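Local atomic coordinates of fructose-bisphosphate aldolase (Slackia heliotrinireducens, PDB entry 4MOZ), a protein that belongs to the DeoC/LacD family of aldolases and folds as a closed barrel of eight parallel strands wrapped by helices. Residues Glu66-Ile71 / Asn272-Ser277; Leu175-Arg180 / Asp207-Asn212; Val211-Ala216 / Leu238-Gly243; Val282-Ala287 / Ala303-Glu308. One frame throughout, in Å; residues are numbered along the deposited sequence.

Interaction 1: residues Glu66-Ile71 / Asn272-Ser277; sequences EHLFKI and NIHQRS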
loop_
_atom_site.group_PDB
_atom_site.type_symbol
_atom_site.label_atom_id
_atom_site.label_comp_id
_atom_site.label_asym_id
_atom_site.label_seq_id
_atom_site.Cartn_x
_atom_site.Cartn_y
_atom_site.Cartn_z
ATOM N N GLU C 66 25.513 25.735 4.541
ATOM C CA GLU C 66 25.859 26.567 3.385
ATOM C C GLU C 66 27.289 26.297 2.890
ATOM O O GLU C 66 27.607 26.513 1.719
ATOM C CB GLU C 66 25.647 28.056 3.678
ATOM C CG GLU C 66 25.535 28.886 2.404
ATOM C CD GLU C 66 25.192 30.346 2.639
ATOM O OE1 GLU C 66 24.795 30.718 3.764
ATOM O OE2 GLU C 66 25.313 31.129 1.675
ATOM N N HIS C 67 28.135 25.818 3.800
ATOM C CA HIS C 67 29.470 25.305 3.487
ATOM C C HIS C 67 29.467 24.419 2.264
ATOM O O HIS C 67 30.312 24.581 1.375
ATOM C CB HIS C 67 29.994 24.549 4.701
ATOM C CG HIS C 67 31.434 24.104 4.595
ATOM N ND1 HIS C 67 32.454 24.970 4.441
ATOM C CD2 HIS C 67 32.004 22.833 4.678
ATOM C CE1 HIS C 67 33.614 24.288 4.404
ATOM N NE2 HIS C 67 33.336 22.979 4.554
ATOM N N LEU C 68 28.509 23.493 2.197
ATOM C CA LEU C 68 28.415 22.549 1.081
ATOM C C LEU C 68 28.193 23.261 -0.249
ATOM O O LEU C 68 28.795 22.904 -1.263
ATOM C CB LEU C 68 27.305 21.520 1.325
ATOM C CG LEU C 68 27.335 20.753 2.656
ATOM C CD1 LEU C 68 26.068 19.936 2.849
ATOM C CD2 LEU C 68 28.564 19.865 2.765
ATOM N N PHE C 69 27.336 24.276 -0.239
ATOM C CA PHE C 69 27.012 25.007 -1.459
ATOM C C PHE C 69 28.138 25.946 -1.889
ATOM O O PHE C 69 28.339 26.168 -3.085
ATOM C CB PHE C 69 25.687 25.750 -1.302
ATOM C CG PHE C 69 24.487 24.839 -1.274
ATOM C CD1 PHE C 69 24.074 24.239 -0.081
ATOM C CD2 PHE C 69 23.773 24.569 -2.441
ATOM C CE1 PHE C 69 22.975 23.393 -0.053
ATOM C CE2 PHE C 69 22.674 23.727 -2.416
ATOM C CZ PHE C 69 22.271 23.140 -1.222
ATOM N N LYS C 70 28.873 26.479 -0.915
ATOM C CA LYS C 70 30.044 27.305 -1.189
ATOM C C LYS C 70 31.135 26.476 -1.865
ATOM O O LYS C 70 31.774 26.943 -2.806
ATOM C CB LYS C 70 30.586 27.936 0.097
ATOM C CG LYS C 70 29.714 29.029 0.701
ATOM C CD LYS C 70 30.400 29.606 1.934
ATOM C CE LYS C 70 29.482 30.499 2.751
ATOM N NZ LYS C 70 29.353 31.856 2.165
ATOM N N ILE C 71 31.333 25.251 -1.376
ATOM C CA ILE C 71 32.294 24.311 -1.955
ATOM C C ILE C 71 31.920 23.965 -3.396
ATOM O O ILE C 71 32.759 24.037 -4.293
ATOM C CB ILE C 71 32.414 23.020 -1.118
ATOM C CG1 ILE C 71 33.008 23.328 0.259
ATOM C CG2 ILE C 71 33.288 22.000 -1.833
ATOM C CD1 ILE C 71 32.835 22.216 1.274
ATOM N N ASN C 272 35.228 13.604 2.950
ATOM C CA ASN C 272 36.638 13.905 2.731
ATOM C C ASN C 272 36.829 15.331 2.213
ATOM O O ASN C 272 37.833 15.977 2.508
ATOM C CB ASN C 272 37.286 12.894 1.785
ATOM C CG ASN C 272 38.794 12.809 1.967
ATOM O OD1 ASN C 272 39.350 13.321 2.943
ATOM N ND2 ASN C 272 39.465 12.156 1.031
ATOM N N ILE C 273 35.849 15.819 1.458
ATOM C CA ILE C 273 35.850 17.206 1.016
ATOM C C ILE C 273 35.325 18.145 2.108
ATOM O O ILE C 273 36.058 19.022 2.582
ATOM C CB ILE C 273 35.027 17.400 -0.277
ATOM C CG1 ILE C 273 35.693 16.683 -1.456
ATOM C CG2 ILE C 273 34.857 18.881 -0.576
ATOM C CD1 ILE C 273 34.787 16.503 -2.664
ATOM N N HIS C 274 34.069 17.950 2.519
ATOM C CA HIS C 274 33.385 18.957 3.329
ATOM C C HIS C 274 33.831 19.091 4.762
ATOM O O HIS C 274 33.586 20.124 5.371
ATOM C CB HIS C 274 31.857 18.867 3.209
ATOM C CG HIS C 274 31.257 17.583 3.742
ATOM N ND1 HIS C 274 31.275 17.256 5.054
ATOM C CD2 HIS C 274 30.572 16.556 3.091
ATOM C CE1 HIS C 274 30.656 16.075 5.227
ATOM N NE2 HIS C 274 30.226 15.647 4.024
ATOM N N GLN C 275 34.513 18.081 5.304
ATOM C CA GLN C 275 35.074 18.183 6.667
ATOM C C GLN C 275 36.280 19.132 6.775
ATOM O O GLN C 275 36.716 19.471 7.880
ATOM C CB GLN C 275 35.422 16.806 7.229
ATOM C CG GLN C 275 34.194 15.963 7.534
ATOM C CD GLN C 275 34.521 14.578 8.053
ATOM O OE1 GLN C 275 35.675 14.150 8.052
ATOM N NE2 GLN C 275 33.496 13.866 8.499
ATOM N N ARG C 276 36.802 19.563 5.630
ATOM C CA ARG C 276 37.924 20.495 5.576
ATOM C C ARG C 276 37.421 21.933 5.534
ATOM O O ARG C 276 36.251 22.178 5.228
ATOM C CB ARG C 276 38.789 20.210 4.344
ATOM C CG ARG C 276 39.449 18.843 4.353
ATOM C CD ARG C 276 40.027 18.503 2.991
ATOM N NE ARG C 276 40.321 17.077 2.880
ATOM C CZ ARG C 276 41.491 16.512 3.173
ATOM N NH1 ARG C 276 41.639 15.204 3.037
ATOM N NH2 ARG C 276 42.513 17.245 3.597
ATOM N N SER C 277 38.307 22.879 5.838
ATOM C CA SER C 277 38.002 24.304 5.713
ATOM C C SER C 277 37.673 24.628 4.264
ATOM O O SER C 277 38.106 23.918 3.356
ATOM C CB SER C 277 39.192 25.149 6.175
ATOM O OG SER C 277 40.294 24.998 5.292
#
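H67 spans the gap to the 272-277 segment with its ring nitrogen NE2, which reaches the main-chain carbonyl R276 O at 3.1 Å in a weak, bent bond (132° at the hydrogen). NE2 also faces H274 O, but that second bond is weak too, and the place of the carbonyl is uncertain. CG of H67 is anti to the backbone N (chi1 -173°), and the imidazole presents its edge to the two oxygens, which lie near its plane. One face of this ring, near its rim, is covered by I71 CD1, 3.4 Å above the plane, from one turn further along the same helix. R276 itself turns back on its own segment: NE donates to N272 O at 2.7 Å and NH1 to N272 OD1 at 3.0 Å, a side-on grip, while NH2 forms a salt bridge with E280. All three guanidinium nitrogens are thus engaged.

Farther out the contact is apolar. L68 runs alongside H274, its CD2 meeting H274 CB at 3.5 Å and approaching the ring obliquely. The H274 ring is fixed beyond the two segments by a hydrogen bond from ND1 to D62 and by stacking with F53. I71 forks over its partners, CG2 touching I273 CG2 at 3.7 Å and CD1 resting 3.9 Å from H274 CA.

The buried contact joins helix 66-74 to the short helix 271-274 that follows the last barrel strand. I71 and I273 both also touch F40 on strand 37-41, and helix 278-294 adjoins both segments, with A281 against I71 and T285 against I273.

Interaction 2: residues Leu175-Arg180 / Asp207-Asn212; sequences LWIYPR and DFVKVN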
loop_
_atom_site.group_PDB
_atom_site.type_symbol
_atom_site.label_atom_id
_atom_site.label_comp_id
_atom_site.label_asym_id
_atom_site.label_seq_id
_atom_site.Cartn_x
_atom_site.Cartn_y
_atom_site.Cartn_z
ATOM N N LEU C 175 22.701 5.397 -9.295
ATOM C CA LEU C 175 22.282 4.512 -8.222
ATOM C C LEU C 175 23.449 4.201 -7.298
ATOM O O LEU C 175 24.513 3.790 -7.755
ATOM C CB LEU C 175 21.689 3.217 -8.783
ATOM C CG LEU C 175 20.411 3.316 -9.623
ATOM C CD1 LEU C 175 20.014 1.938 -10.132
ATOM C CD2 LEU C 175 19.266 3.948 -8.838
ATOM N N TRP C 176 23.254 4.429 -6.004
ATOM C CA TRP C 176 24.169 3.924 -4.993
ATOM C C TRP C 176 23.732 2.529 -4.700
ATOM O O TRP C 176 22.578 2.303 -4.357
ATOM C CB TRP C 176 24.052 4.729 -3.713
ATOM C CG TRP C 176 24.743 6.064 -3.711
ATOM C CD1 TRP C 176 25.848 6.438 -2.955
ATOM C CD2 TRP C 176 24.370 7.268 -4.470
ATOM N NE1 TRP C 176 26.187 7.743 -3.198
ATOM C CE2 TRP C 176 25.340 8.302 -4.095
ATOM C CE3 TRP C 176 23.375 7.579 -5.389
ATOM C CZ2 TRP C 176 25.295 9.586 -4.629
ATOM C CZ3 TRP C 176 23.341 8.870 -5.929
ATOM C CH2 TRP C 176 24.277 9.854 -5.553
ATOM N N ILE C 177 24.626 1.565 -4.840
ATOM C CA ILE C 177 24.246 0.195 -4.533
ATOM C C ILE C 177 25.198 -0.422 -3.520
ATOM O O ILE C 177 26.332 -0.773 -3.847
ATOM C CB ILE C 177 24.086 -0.679 -5.796
ATOM C CG1 ILE C 177 23.079 -0.036 -6.763
ATOM C CG2 ILE C 177 23.631 -2.075 -5.400
ATOM C CD1 ILE C 177 22.604 -0.927 -7.898
ATOM N N TYR C 178 24.718 -0.522 -2.282
ATOM C CA TYR C 178 25.487 -1.062 -1.174
ATOM C C TYR C 178 24.797 -2.296 -0.619
ATOM O O TYR C 178 23.909 -2.177 0.224
ATOM C CB TYR C 178 25.609 -0.030 -0.055
ATOM C CG TYR C 178 26.289 1.264 -0.430
ATOM C CD1 TYR C 178 27.523 1.272 -1.083
ATOM C CD2 TYR C 178 25.715 2.485 -0.090
ATOM C CE1 TYR C 178 28.151 2.462 -1.406
ATOM C CE2 TYR C 178 26.337 3.678 -0.408
ATOM C CZ TYR C 178 27.551 3.659 -1.061
ATOM O OH TYR C 178 28.163 4.848 -1.367
ATOM N N PRO C 179 25.185 -3.491 -1.096
ATOM C CA PRO C 179 24.608 -4.691 -0.504
ATOM C C PRO C 179 24.832 -4.702 1.006
ATOM O O PRO C 179 25.968 -4.691 1.479
ATOM C CB PRO C 179 25.363 -5.821 -1.203
ATOM C CG PRO C 179 25.684 -5.251 -2.546
ATOM C CD PRO C 179 26.008 -3.803 -2.280
ATOM N N ARG C 180 23.735 -4.678 1.750
ATOM C CA ARG C 180 23.793 -4.566 3.196
ATOM C C ARG C 180 22.642 -5.320 3.831
ATOM O O ARG C 180 21.502 -5.258 3.365
ATOM C CB ARG C 180 23.763 -3.099 3.631
ATOM C CG ARG C 180 24.071 -2.887 5.109
ATOM C CD ARG C 180 24.251 -1.411 5.440
ATOM N NE ARG C 180 25.360 -0.824 4.690
ATOM C CZ ARG C 180 25.506 0.475 4.441
ATOM N NH1 ARG C 180 24.612 1.355 4.883
ATOM N NH2 ARG C 180 26.554 0.896 3.742
ATOM N N ASP C 207 22.401 5.266 -15.448
ATOM C CA ASP C 207 23.490 5.857 -16.210
ATOM C C ASP C 207 24.829 5.651 -15.511
ATOM O O ASP C 207 25.854 5.425 -16.166
ATOM C CB ASP C 207 23.221 7.340 -16.421
ATOM C CG ASP C 207 21.962 7.579 -17.207
ATOM O OD1 ASP C 207 21.883 7.099 -18.360
ATOM O OD2 ASP C 207 21.038 8.212 -16.663
ATOM N N PHE C 208 24.808 5.736 -14.182
ATOM C CA PHE C 208 25.986 5.520 -13.354
ATOM C C PHE C 208 25.630 4.700 -12.124
ATOM O O PHE C 208 24.496 4.750 -11.644
ATOM C CB PHE C 208 26.609 6.855 -12.922
ATOM C CG PHE C 208 27.167 7.660 -14.060
ATOM C CD1 PHE C 208 28.448 7.413 -14.543
ATOM C CD2 PHE C 208 26.409 8.667 -14.654
ATOM C CE1 PHE C 208 28.961 8.149 -15.601
ATOM C CE2 PHE C 208 26.919 9.409 -15.708
ATOM C CZ PHE C 208 28.196 9.151 -16.181
ATOM N N VAL C 209 26.604 3.943 -11.628
ATOM C CA VAL C 209 26.444 3.172 -10.402
ATOM C C VAL C 209 27.588 3.487 -9.440
ATOM O O VAL C 209 28.763 3.440 -9.819
ATOM C CB VAL C 209 26.339 1.647 -10.667
ATOM C CG1 VAL C 209 27.505 1.132 -11.504
ATOM C CG2 VAL C 209 26.226 0.869 -9.359
ATOM N N LYS C 210 27.232 3.834 -8.207
ATOM C CA LYS C 210 28.213 4.081 -7.161
ATOM C C LYS C 210 28.303 2.864 -6.248
ATOM O O LYS C 210 27.309 2.448 -5.668
ATOM C CB LYS C 210 27.862 5.372 -6.391
ATOM C CG LYS C 210 28.393 5.498 -4.968
ATOM C CD LYS C 210 29.903 5.404 -4.826
ATOM C CE LYS C 210 30.308 5.672 -3.381
ATOM N NZ LYS C 210 31.282 4.687 -2.843
ATOM N N VAL C 211 29.499 2.295 -6.150
ATOM C CA VAL C 211 29.753 1.126 -5.304
ATOM C C VAL C 211 30.915 1.404 -4.356
ATOM O O VAL C 211 31.655 2.364 -4.544
ATOM C CB VAL C 211 30.085 -0.142 -6.137
ATOM C CG1 VAL C 211 28.883 -0.597 -6.958
ATOM C CG2 VAL C 211 31.299 0.089 -7.031
ATOM N N ASN C 212 31.064 0.569 -3.336
ATOM C CA ASN C 212 32.260 0.577 -2.508
ATOM C C ASN C 212 33.431 -0.025 -3.273
ATOM O O ASN C 212 33.221 -0.874 -4.149
ATOM C CB ASN C 212 32.036 -0.240 -1.240
ATOM C CG ASN C 212 31.196 0.489 -0.221
ATOM O OD1 ASN C 212 31.393 1.680 0.023
ATOM N ND2 ASN C 212 30.252 -0.227 0.387
HETATM O O HOH W 1 29.145 -1.378 -3.113
#
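L175 bonds to F208 and K210 on the neighbouring strand: its N donates to F208 O at 3.0 Å, and its carbonyl O accepts from K210 N at 2.8 Å, giving a parallel strand pair in which L175 lies opposite V209. W176, next along, pairs with K210 on the other surface of the sheet. Its five-membered ring is covered on one face by the lysine methylene CG, 3.7 Å from the ring centroid and 28° off the normal, a CH-pi contact; K102 makes a cation-pi contact with the same indole. I177 N closes the regular pairing on K210 O at 2.9 Å, an almost straight bond, while I177 CG1 touches V209 CG2. Beyond it the strands separate, and a water bridges them, donating to I177 O and accepting from N212 N.

Y178 takes up the rest of K210. The lysine chain turns at CD (chi2 58°) and passes the phenol so that CE lies 3.1 Å from Y178 OH. Its NZ lies near the plane of the tyrosine ring, at the edge, but makes no hydrogen bond to the hydroxyl; instead it bonds to V211 O at 2.9 Å from well above the carbonyl plane. The N212 amide crosses the tyrosine with its plane 20° from that of the ring, ND2 lying 3.4 Å from Y178 CD1.

I177 and V209 both pack on A201 of helix 191-204, whereas W176 and K210 face the barrel interior. Strand 172-177, this helix and strand 208-210 form a beta-alpha-beta crossover, the repeating unit of the TIM barrel.

Interaction 3: residues Val211-Ala216 / Leu238-Gly243; sequences VNPPVA and LVCAGG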
loop_
_atom_site.group_PDB
_atom_site.type_symbol
_atom_site.label_atom_id
_atom_site.label_comp_id
_atom_site.label_asym_id
_atom_site.label_seq_id
_atom_site.Cartn_x
_atom_site.Cartn_y
_atom_site.Cartn_z
ATOM N N VAL C 211 29.499 2.295 -6.150
ATOM C CA VAL C 211 29.753 1.126 -5.304
ATOM C C VAL C 211 30.915 1.404 -4.356
ATOM O O VAL C 211 31.655 2.364 -4.544
ATOM C CB VAL C 211 30.085 -0.142 -6.137
ATOM C CG1 VAL C 211 28.883 -0.597 -6.958
ATOM C CG2 VAL C 211 31.299 0.089 -7.031
ATOM N N ASN C 212 31.064 0.569 -3.336
ATOM C CA ASN C 212 32.260 0.577 -2.508
ATOM C C ASN C 212 33.431 -0.025 -3.273
ATOM O O ASN C 212 33.221 -0.874 -4.149
ATOM C CB ASN C 212 32.036 -0.240 -1.240
ATOM C CG ASN C 212 31.196 0.489 -0.221
ATOM O OD1 ASN C 212 31.393 1.680 0.023
ATOM N ND2 ASN C 212 30.252 -0.227 0.387
ATOM N N PRO C 213 34.668 0.404 -2.953
ATOM C CA PRO C 213 35.805 -0.331 -3.496
ATOM C C PRO C 213 35.853 -1.740 -2.897
ATOM O O PRO C 213 35.638 -1.899 -1.694
ATOM C CB PRO C 213 37.014 0.501 -3.045
ATOM C CG PRO C 213 36.532 1.286 -1.868
ATOM C CD PRO C 213 35.086 1.564 -2.142
ATOM N N PRO C 214 36.092 -2.764 -3.736
ATOM C CA PRO C 214 36.253 -4.123 -3.213
ATOM C C PRO C 214 37.579 -4.287 -2.477
ATOM O O PRO C 214 38.536 -3.575 -2.772
ATOM C CB PRO C 214 36.244 -4.993 -4.473
ATOM C CG PRO C 214 36.670 -4.079 -5.574
ATOM C CD PRO C 214 36.135 -2.724 -5.211
ATOM N N VAL C 215 37.631 -5.214 -1.525
ATOM C CA VAL C 215 38.885 -5.535 -0.841
ATOM C C VAL C 215 39.913 -6.134 -1.810
ATOM O O VAL C 215 39.554 -6.709 -2.846
ATOM C CB VAL C 215 38.683 -6.502 0.357
ATOM C CG1 VAL C 215 37.882 -5.834 1.465
ATOM C CG2 VAL C 215 38.032 -7.809 -0.086
ATOM N N ALA C 216 41.190 -5.973 -1.473
ATOM C CA ALA C 216 42.258 -6.692 -2.154
ATOM C C ALA C 216 42.175 -8.164 -1.774
ATOM O O ALA C 216 41.721 -8.509 -0.679
ATOM C CB ALA C 216 43.616 -6.125 -1.771
ATOM N N LEU C 238 30.609 3.104 -13.884
ATOM C CA LEU C 238 30.819 2.819 -12.473
ATOM C C LEU C 238 31.608 3.947 -11.823
ATOM O O LEU C 238 32.640 4.375 -12.343
ATOM C CB LEU C 238 31.544 1.484 -12.301
ATOM C CG LEU C 238 31.918 1.033 -10.886
ATOM C CD1 LEU C 238 31.965 -0.486 -10.829
ATOM C CD2 LEU C 238 33.237 1.645 -10.424
ATOM N N VAL C 239 31.117 4.441 -10.694
ATOM C CA VAL C 239 31.888 5.400 -9.914
ATOM C C VAL C 239 32.192 4.792 -8.558
ATOM O O VAL C 239 31.399 4.022 -8.015
ATOM C CB VAL C 239 31.221 6.794 -9.797
ATOM C CG1 VAL C 239 30.770 7.293 -11.163
ATOM C CG2 VAL C 239 30.055 6.783 -8.830
ATOM N N CYS C 240 33.358 5.121 -8.028
ATOM C CA CYS C 240 33.796 4.542 -6.780
ATOM C C CYS C 240 34.167 5.640 -5.786
ATOM O O CYS C 240 33.810 6.809 -5.979
ATOM C CB CYS C 240 34.971 3.605 -7.050
ATOM S SG CYS C 240 35.185 2.332 -5.798
ATOM N N ALA C 241 34.869 5.264 -4.722
ATOM C CA ALA C 241 35.294 6.215 -3.697
ATOM C C ALA C 241 36.679 5.864 -3.149
ATOM O O ALA C 241 37.050 4.693 -3.074
ATOM C CB ALA C 241 34.267 6.274 -2.569
ATOM N N GLY C 242 37.443 6.886 -2.785
ATOM C CA GLY C 242 38.682 6.687 -2.040
ATOM C C GLY C 242 38.404 6.680 -0.545
ATOM O O GLY C 242 37.330 7.108 -0.107
ATOM N N GLY C 243 39.371 6.192 0.235
ATOM C CA GLY C 243 39.258 6.150 1.696
ATOM C C GLY C 243 39.187 7.540 2.307
ATOM O O GLY C 243 39.898 8.453 1.876
#
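V211 N donates to V239 O at 3.2 Å, with 160° at the hydrogen, and so joins the regions of two neighbouring strands of the TIM barrel. Past this bond the contact passes to side chains, and the P213 ring carries much of it.

Traced from CB, the proline ring runs between a sulphur and an oxygen of the other segment. CB lies 3.8 Å from C240 SG; CG, the far corner of the ring, comes up to the carbonyl A241 O at 3.7 Å; CD, on the way back to the nitrogen, touches both, 3.7 Å from C240 SG and 3.8 Å from A241 O. The thiol therefore sits beside the ring and not at its far corner. It gets there because SG is anti to the backbone N of C240 (chi1 -156°), which directs it across to the proline, with P213 N as its nearest neighbour there. The A241 carbonyl is not left to this apolar edge alone, since Q258 also donates to it.

On the outer side of the sheet the isopropyl group of V211 meets L238, CG2 standing 3.9 Å from L238 CD1. CG2 is wedged between the backbone N and the carbonyl carbon of V211, and the two side chains cross at about a right angle. Helix 191-204 covers V211 through I194, while A229 and S230 of helix 222-232 lie against L238; I194 and L226 both touch P214 further along the loop.

Within the second segment the thiol has a polar neighbour as well: A241 N donates weakly to C240 SG at 3.1 Å.

Interaction 4: residues Val282-Ala287 / Ala303-Glu308; sequences VRLTKA and AVFNGE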
loop_
_atom_site.group_PDB
_atom_site.type_symbol
_atom_site.label_atom_id
_atom_site.label_comp_id
_atom_site.label_asym_id
_atom_site.label_seq_id
_atom_site.Cartn_x
_atom_site.Cartn_y
_atom_site.Cartn_z
ATOM N N VAL C 282 37.802 23.297 -1.325
ATOM C CA VAL C 282 37.814 23.767 -2.708
ATOM C C VAL C 282 39.026 23.204 -3.467
ATOM O O VAL C 282 38.883 22.674 -4.573
ATOM C CB VAL C 282 37.763 25.313 -2.772
ATOM C CG1 VAL C 282 38.160 25.835 -4.143
ATOM C CG2 VAL C 282 36.374 25.813 -2.410
ATOM N N ARG C 283 40.205 23.286 -2.856
ATOM C CA ARG C 283 41.426 22.754 -3.472
ATOM C C ARG C 283 41.374 21.243 -3.714
ATOM O O ARG C 283 41.914 20.761 -4.710
ATOM C CB ARG C 283 42.674 23.117 -2.658
ATOM C CG ARG C 283 43.043 24.596 -2.706
ATOM C CD ARG C 283 44.483 24.847 -2.273
ATOM N NE ARG C 283 44.807 24.228 -0.988
ATOM C CZ ARG C 283 44.657 24.816 0.196
ATOM N NH1 ARG C 283 44.181 26.054 0.280
ATOM N NH2 ARG C 283 44.986 24.162 1.303
ATOM N N LEU C 284 40.725 20.504 -2.813
ATOM C CA LEU C 284 40.589 19.058 -2.985
ATOM C C LEU C 284 39.650 18.706 -4.140
ATOM O O LEU C 284 39.934 17.784 -4.904
ATOM C CB LEU C 284 40.176 18.354 -1.687
ATOM C CG LEU C 284 40.047 16.824 -1.754
ATOM C CD1 LEU C 284 41.339 16.146 -2.193
ATOM C CD2 LEU C 284 39.576 16.255 -0.424
ATOM N N THR C 285 38.547 19.442 -4.277
ATOM C CA THR C 285 37.629 19.211 -5.397
ATOM C C THR C 285 38.378 19.430 -6.707
ATOM O O THR C 285 38.186 18.688 -7.674
ATOM C CB THR C 285 36.374 20.119 -5.374
ATOM O OG1 THR C 285 36.751 21.490 -5.568
ATOM C CG2 THR C 285 35.606 19.982 -4.064
ATOM N N LYS C 286 39.242 20.445 -6.713
ATOM C CA LYS C 286 40.031 20.800 -7.887
ATOM C C LYS C 286 41.024 19.694 -8.216
ATOM O O LYS C 286 41.188 19.342 -9.383
ATOM C CB LYS C 286 40.731 22.150 -7.690
ATOM C CG LYS C 286 39.779 23.336 -7.748
ATOM C CD LYS C 286 40.488 24.663 -7.530
ATOM C CE LYS C 286 39.520 25.821 -7.720
ATOM N NZ LYS C 286 40.179 27.147 -7.563
ATOM N N ALA C 287 41.650 19.134 -7.181
ATOM C CA ALA C 287 42.565 17.998 -7.325
ATOM C C ALA C 287 41.853 16.765 -7.885
ATOM O O ALA C 287 42.339 16.136 -8.834
ATOM C CB ALA C 287 43.230 17.675 -5.996
ATOM N N ALA C 303 49.793 18.771 -6.387
ATOM C CA ALA C 303 50.222 20.169 -6.463
ATOM C C ALA C 303 49.032 21.125 -6.447
ATOM O O ALA C 303 49.108 22.210 -5.859
ATOM C CB ALA C 303 51.076 20.405 -7.700
ATOM N N VAL C 304 47.939 20.719 -7.097
ATOM C CA VAL C 304 46.690 21.477 -7.068
ATOM C C VAL C 304 46.098 21.464 -5.655
ATOM O O VAL C 304 45.697 22.509 -5.135
ATOM C CB VAL C 304 45.659 20.947 -8.092
ATOM C CG1 VAL C 304 44.313 21.636 -7.910
ATOM C CG2 VAL C 304 46.160 21.148 -9.514
ATOM N N PHE C 305 46.060 20.288 -5.032
ATOM C CA PHE C 305 45.577 20.170 -3.660
ATOM C C PHE C 305 46.369 21.067 -2.707
ATOM O O PHE C 305 45.786 21.729 -1.840
ATOM C CB PHE C 305 45.624 18.718 -3.167
ATOM C CG PHE C 305 45.388 18.579 -1.686
ATOM C CD1 PHE C 305 44.107 18.715 -1.153
ATOM C CD2 PHE C 305 46.449 18.333 -0.818
ATOM C CE1 PHE C 305 43.890 18.601 0.214
ATOM C CE2 PHE C 305 46.238 18.219 0.550
ATOM C CZ PHE C 305 44.958 18.353 1.067
ATOM N N ASN C 306 47.691 21.077 -2.877
ATOM C CA ASN C 306 48.586 21.844 -2.014
ATOM C C ASN C 306 48.633 23.343 -2.331
ATOM O O ASN C 306 49.322 24.102 -1.653
ATOM C CB ASN C 306 49.995 21.238 -2.031
ATOM C CG ASN C 306 50.089 19.957 -1.220
ATOM O OD1 ASN C 306 49.535 19.860 -0.124
ATOM N ND2 ASN C 306 50.799 18.969 -1.752
ATOM N N GLY C 307 47.899 23.764 -3.358
ATOM C CA GLY C 307 47.788 25.182 -3.701
ATOM C C GLY C 307 48.941 25.720 -4.523
ATOM O O GLY C 307 49.035 26.928 -4.746
ATOM N N GLU C 308 49.813 24.821 -4.976
ATOM C CA GLU C 308 50.957 25.185 -5.808
ATOM C C GLU C 308 50.521 25.593 -7.214
ATOM O O GLU C 308 51.160 26.429 -7.848
ATOM C CB GLU C 308 51.966 24.034 -5.866
ATOM C CG GLU C 308 52.667 23.769 -4.539
ATOM C CD GLU C 308 53.251 22.368 -4.427
ATOM O OE1 GLU C 308 53.559 21.748 -5.470
ATOM O OE2 GLU C 308 53.409 21.886 -3.283
#
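F305 and V304 press into helix 278-294 just before helix 298-305 ends in a Schellman motif. Here G307, with its positive phi, returns its N to V304 O, and E308 N reaches back to A303 O.

The tight part lies on the last helical turn. V304 CG1, anti to the backbone N, packs against two adjoining residues of the facing helix, 3.6 Å from K286 CB and 3.7 Å from A287 N. Beside it the two helices come together through small groups, F305 CB against A287 CB at 3.8 Å. The phenyl ring then crosses L284 obliquely, its CD1 meeting L284 CD1 at 3.9 Å, with L284 CA at the ring edge. A248 and R276 touch F305 from outside the pair, and L252 adjoins A287.

On the solvent side R283 carries the contact, while the exposed N306 and E308 form its loose margin and the polar end of K286 leads away to a salt bridge with D310. R283 reaches over to the end of helix 298-305: its CD comes 3.6 Å from G307 CA, and a bend at chi3 (-51°) turns the chain beyond it. NE, bound to that same CD, donates to F305 O at 2.8 Å with 154° at the hydrogen, and the carbonyl oxygen lies just 1° out of the guanidinium plane.

Interactions 2 and 3 are successive steps round the barrel wall: they share V211 and N212, their centres lie 10 Å apart, and the link V209 O - V239 N (2.7 Å, probably a hydrogen bond) continues the sheet between them. K210 also packs on both V239 and A241. Interactions 1 and 4, with centres 14 Å apart, form a second pair on the outer helical layer, where R276 NH2 approaches F305 CZ at 3.7 Å and I273 CG2 meets T285 CG2 at 3.7 Å. The pairs adjoin where N272 ND2 packs 3.8 Å from G243 O, joining interaction 1 to interaction 3; interactions 2 and 4 stay about 14 Å apart at their nearest atoms.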